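PDB 3P1Z: uncharacterized protein from Aeropyrum pernix, which probably acts, with the other chains of a heterotetrameric RNA splicing endonuclease, in cutting introns out of precursor tRNA. Local coordinates for residues A[50-55]-A[89-94]. Numbering follows the deposited sequence.
Sequences LEAAYQ and YFDLRR
Residues 50-55 and 89-94 are both helical, and both helices run on beyond these ends. The axes of the two segments approach to 10.1 Å and cross at -71°. The closest CA pairs are Tyr-54 with Phe-90, 5.9 Å, and Leu-50 with Tyr-89, 7.4 Å. Leu-50 points toward the other helix. Leu-50 CB lies over one face of the Tyr-89 ring, 3.7 Å from its centroid, a CH-pi contact. Glu-51 (chi1 t, chi2 p) curls its carboxylate across the gap. Glu-51 OE1 accepts a very short hydrogen bond of 2.4 Å from Tyr-89 OH. Arg-93 NE and NH2 together form a salt bridge with this carboxylate: NE to Glu-51 OE1 2.7 Å, NE to Glu-51 OE2 2.9 Å (weak), and NH2 to Glu-51 OE2 2.7 Å. With chi1 to chi3 all m, Arg-93 brings its guanidinium to this carboxylate; its NH1 bonds the backbone of Arg-97.

In this tRNA-splicing endonuclease family, helix 49-57 belongs to the SEN2-like N-terminal part and helix 83-95 to the catalytic C-terminal part. The contact therefore joins these two parts near the centre of the chain.

Ala-53 CB meets Phe-90 CZ at 4.0 Å and also touches Ile-76 of helix 68-79. Tyr-54 (chi1 t) is a knob among Tyr-89, Phe-90, Arg-93 and Arg-94. Arg-93 CB sits over one face of the Tyr-54 ring, 3.7 Å from the centroid, a second CH-pi contact. Phe-90, with chi1 m, brings CE1 to 3.2 Å from Tyr-54 CA; the two rings are oblique, planes at 33°. Tyr-54 OH ends 3.9 Å from Arg-94 CG.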
ATOM      1  N   LEU A  50      23.975  22.320  11.959  1.00 57.08           N
ATOM      2  CA  LEU A  50      22.613  21.957  12.293  1.00 58.98           C
ATOM      3  C   LEU A  50      22.285  22.542  13.649  1.00 60.51           C
ATOM      4  O   LEU A  50      21.229  23.137  13.829  1.00 66.99           O
ATOM      5  CB  LEU A  50      22.403  20.440  12.264  1.00 64.43           C
ATOM      6  CG  LEU A  50      22.617  19.770  10.893  1.00 62.85           C
ATOM      7  CD1 LEU A  50      22.948  18.309  11.059  1.00 59.01           C
ATOM      8  CD2 LEU A  50      21.436  19.955   9.937  1.00 58.14           C
ATOM      9  N   GLU A  51      23.193  22.397  14.604  1.00 60.69           N
ATOM     10  CA  GLU A  51      22.950  22.982  15.911  1.00 62.30           C
ATOM     11  C   GLU A  51      22.690  24.484  15.762  1.00 61.77           C
ATOM     12  O   GLU A  51      21.952  25.088  16.540  1.00 63.44           O
ATOM     13  CB  GLU A  51      24.112  22.707  16.857  1.00 55.67           C
ATOM     14  CG  GLU A  51      23.728  22.903  18.305  1.00 61.93           C
ATOM     15  CD  GLU A  51      22.482  22.129  18.685  1.00 60.40           C
ATOM     16  OE1 GLU A  51      22.248  21.059  18.092  1.00 62.44           O
ATOM     17  OE2 GLU A  51      21.739  22.587  19.577  1.00 54.46           O
ATOM     18  N   ALA A  52      23.278  25.058  14.719  1.00 58.78           N
ATOM     19  CA  ALA A  52      23.243  26.488  14.461  1.00 59.31           C
ATOM     20  C   ALA A  52      21.925  26.889  13.824  1.00 61.97           C
ATOM     21  O   ALA A  52      21.370  27.952  14.109  1.00 59.02           O
ATOM     22  CB  ALA A  52      24.406  26.872  13.557  1.00 59.66           C
ATOM     23  N   ALA A  53      21.444  26.029  12.936  1.00 63.14           N
ATOM     24  CA  ALA A  53      20.122  26.196  12.361  1.00 66.54           C
ATOM     25  C   ALA A  53      19.093  25.989  13.464  1.00 66.56           C
ATOM     26  O   ALA A  53      18.077  26.683  13.502  1.00 67.31           O
ATOM     27  CB  ALA A  53      19.893  25.217  11.223  1.00 65.23           C
ATOM     28  N   TYR A  54      19.365  25.047  14.369  1.00 64.32           N
ATOM     29  CA  TYR A  54      18.411  24.725  15.425  1.00 62.17           C
ATOM     30  C   TYR A  54      18.234  25.890  16.359  1.00 68.31           C
ATOM     31  O   TYR A  54      17.129  26.406  16.521  1.00 71.55           O
ATOM     32  CB  TYR A  54      18.856  23.528  16.256  1.00 57.20           C
ATOM     33  CG  TYR A  54      17.953  23.288  17.453  1.00 58.24           C
ATOM     34  CD1 TYR A  54      16.578  23.401  17.332  1.00 55.88           C
ATOM     35  CD2 TYR A  54      18.473  22.942  18.696  1.00 56.50           C
ATOM     36  CE1 TYR A  54      15.748  23.180  18.409  1.00 57.80           C
ATOM     37  CE2 TYR A  54      17.648  22.715  19.777  1.00 55.04           C
ATOM     38  CZ  TYR A  54      16.285  22.829  19.627  1.00 61.34           C
ATOM     39  OH  TYR A  54      15.446  22.604  20.704  1.00 66.22           O
ATOM     40  N   GLN A  55      19.334  26.290  16.993  1.00 70.08           N
ATOM     41  CA  GLN A  55      19.277  27.335  18.005  1.00 70.16           C
ATOM     42  C   GLN A  55      18.718  28.635  17.394  1.00 69.02           C
ATOM     43  O   GLN A  55      18.102  29.437  18.087  1.00 70.70           O
ATOM     44  CB  GLN A  55      20.637  27.505  18.702  1.00 63.39           C
ATOM     45  CG  GLN A  55      21.081  26.269  19.518  1.00 60.64           C
ATOM     46  CD  GLN A  55      20.434  26.184  20.906  1.00 60.57           C
ATOM     47  OE1 GLN A  55      19.526  26.947  21.229  1.00 74.18           O
ATOM     48  NE2 GLN A  55      20.910  25.265  21.727  1.00 51.76           N
ATOM     49  N   TYR A  89      16.363  16.571  12.962  1.00 53.13           N
ATOM     50  CA  TYR A  89      17.328  17.017  13.943  1.00 55.78           C
ATOM     51  C   TYR A  89      16.605  17.830  14.993  1.00 57.45           C
ATOM     52  O   TYR A  89      16.659  17.510  16.178  1.00 60.01           O
ATOM     53  CB  TYR A  89      18.367  17.889  13.256  1.00 54.44           C
ATOM     54  CG  TYR A  89      19.522  18.290  14.122  1.00 56.24           C
ATOM     55  CD1 TYR A  89      20.756  17.678  13.974  1.00 62.27           C
ATOM     56  CD2 TYR A  89      19.392  19.287  15.078  1.00 57.29           C
ATOM     57  CE1 TYR A  89      21.834  18.045  14.758  1.00 61.38           C
ATOM     58  CE2 TYR A  89      20.464  19.659  15.864  1.00 59.75           C
ATOM     59  CZ  TYR A  89      21.681  19.029  15.699  1.00 62.13           C
ATOM     60  OH  TYR A  89      22.762  19.369  16.467  1.00 64.73           O
ATOM     61  N   PHE A  90      15.922  18.881  14.552  1.00 56.01           N
ATOM     62  CA  PHE A  90      15.210  19.749  15.481  1.00 54.63           C
ATOM     63  C   PHE A  90      14.331  18.908  16.383  1.00 54.87           C
ATOM     64  O   PHE A  90      14.399  19.020  17.605  1.00 51.66           O
ATOM     65  CB  PHE A  90      14.334  20.764  14.750  1.00 55.58           C
ATOM     66  CG  PHE A  90      15.093  21.740  13.913  1.00 55.35           C
ATOM     67  CD1 PHE A  90      16.466  21.844  14.010  1.00 63.06           C
ATOM     68  CD2 PHE A  90      14.426  22.580  13.043  1.00 58.60           C
ATOM     69  CE1 PHE A  90      17.160  22.744  13.227  1.00 64.52           C
ATOM     70  CE2 PHE A  90      15.114  23.492  12.270  1.00 60.04           C
ATOM     71  CZ  PHE A  90      16.484  23.575  12.362  1.00 61.03           C
ATOM     72  N   ASP A  91      13.498  18.081  15.754  1.00 56.41           N
ATOM     73  CA  ASP A  91      12.612  17.168  16.455  1.00 53.64           C
ATOM     74  C   ASP A  91      13.420  16.439  17.510  1.00 57.57           C
ATOM     75  O   ASP A  91      13.050  16.413  18.684  1.00 54.36           O
ATOM     76  CB  ASP A  91      12.017  16.160  15.467  1.00 52.07           C
ATOM     77  CG  ASP A  91      10.777  15.455  16.008  1.00 58.98           C
ATOM     78  OD1 ASP A  91       9.707  16.094  16.109  1.00 62.82           O
ATOM     79  OD2 ASP A  91      10.866  14.248  16.314  1.00 57.94           O
ATOM     80  N   LEU A  92      14.544  15.866  17.091  1.00 57.58           N
ATOM     81  CA  LEU A  92      15.396  15.120  18.008  1.00 55.18           C
ATOM     82  C   LEU A  92      16.007  15.995  19.102  1.00 59.26           C
ATOM     83  O   LEU A  92      16.104  15.575  20.260  1.00 62.39           O
ATOM     84  CB  LEU A  92      16.478  14.344  17.246  1.00 59.32           C
ATOM     85  CG  LEU A  92      16.001  13.135  16.412  1.00 60.57           C
ATOM     86  CD1 LEU A  92      17.154  12.565  15.576  1.00 53.79           C
ATOM     87  CD2 LEU A  92      15.329  12.042  17.273  1.00 46.23           C
ATOM     88  N   ARG A  93      16.414  17.210  18.749  1.00 58.94           N
ATOM     89  CA  ARG A  93      16.880  18.143  19.768  1.00 59.51           C
ATOM     90  C   ARG A  93      15.738  18.448  20.729  1.00 56.89           C
ATOM     91  O   ARG A  93      15.904  18.364  21.940  1.00 57.89           O
ATOM     92  CB  ARG A  93      17.425  19.429  19.145  1.00 59.77           C
ATOM     93  CG  ARG A  93      18.674  19.245  18.280  1.00 58.63           C
ATOM     94  CD  ARG A  93      19.926  18.888  19.092  1.00 60.77           C
ATOM     95  NE  ARG A  93      20.488  20.009  19.840  1.00 54.38           N
ATOM     96  CZ  ARG A  93      20.533  20.085  21.170  1.00 57.63           C
ATOM     97  NH1 ARG A  93      20.051  19.106  21.927  1.00 55.31           N
ATOM     98  NH2 ARG A  93      21.069  21.149  21.751  1.00 55.23           N
ATOM     99  N   ARG A  94      14.570  18.766  20.191  1.00 50.81           N
ATOM    100  CA  ARG A  94      13.435  19.089  21.047  1.00 57.01           C
ATOM    101  C   ARG A  94      13.083  17.966  22.031  1.00 62.34           C
ATOM    102  O   ARG A  94      12.623  18.240  23.140  1.00 67.11           O
ATOM    103  CB  ARG A  94      12.210  19.497  20.220  1.00 58.05           C
ATOM    104  CG  ARG A  94      12.484  20.580  19.170  1.00 64.34           C
ATOM    105  CD  ARG A  94      11.203  21.294  18.746  1.00 64.69           C
ATOM    106  NE  ARG A  94      11.300  21.912  17.423  1.00 70.51           N
ATOM    107  CZ  ARG A  94      10.294  22.541  16.806  1.00 88.93           C
ATOM    108  NH1 ARG A  94       9.104  22.644  17.397  1.00 72.52           N
ATOM    109  NH2 ARG A  94      10.476  23.070  15.596  1.00 83.90           N
TER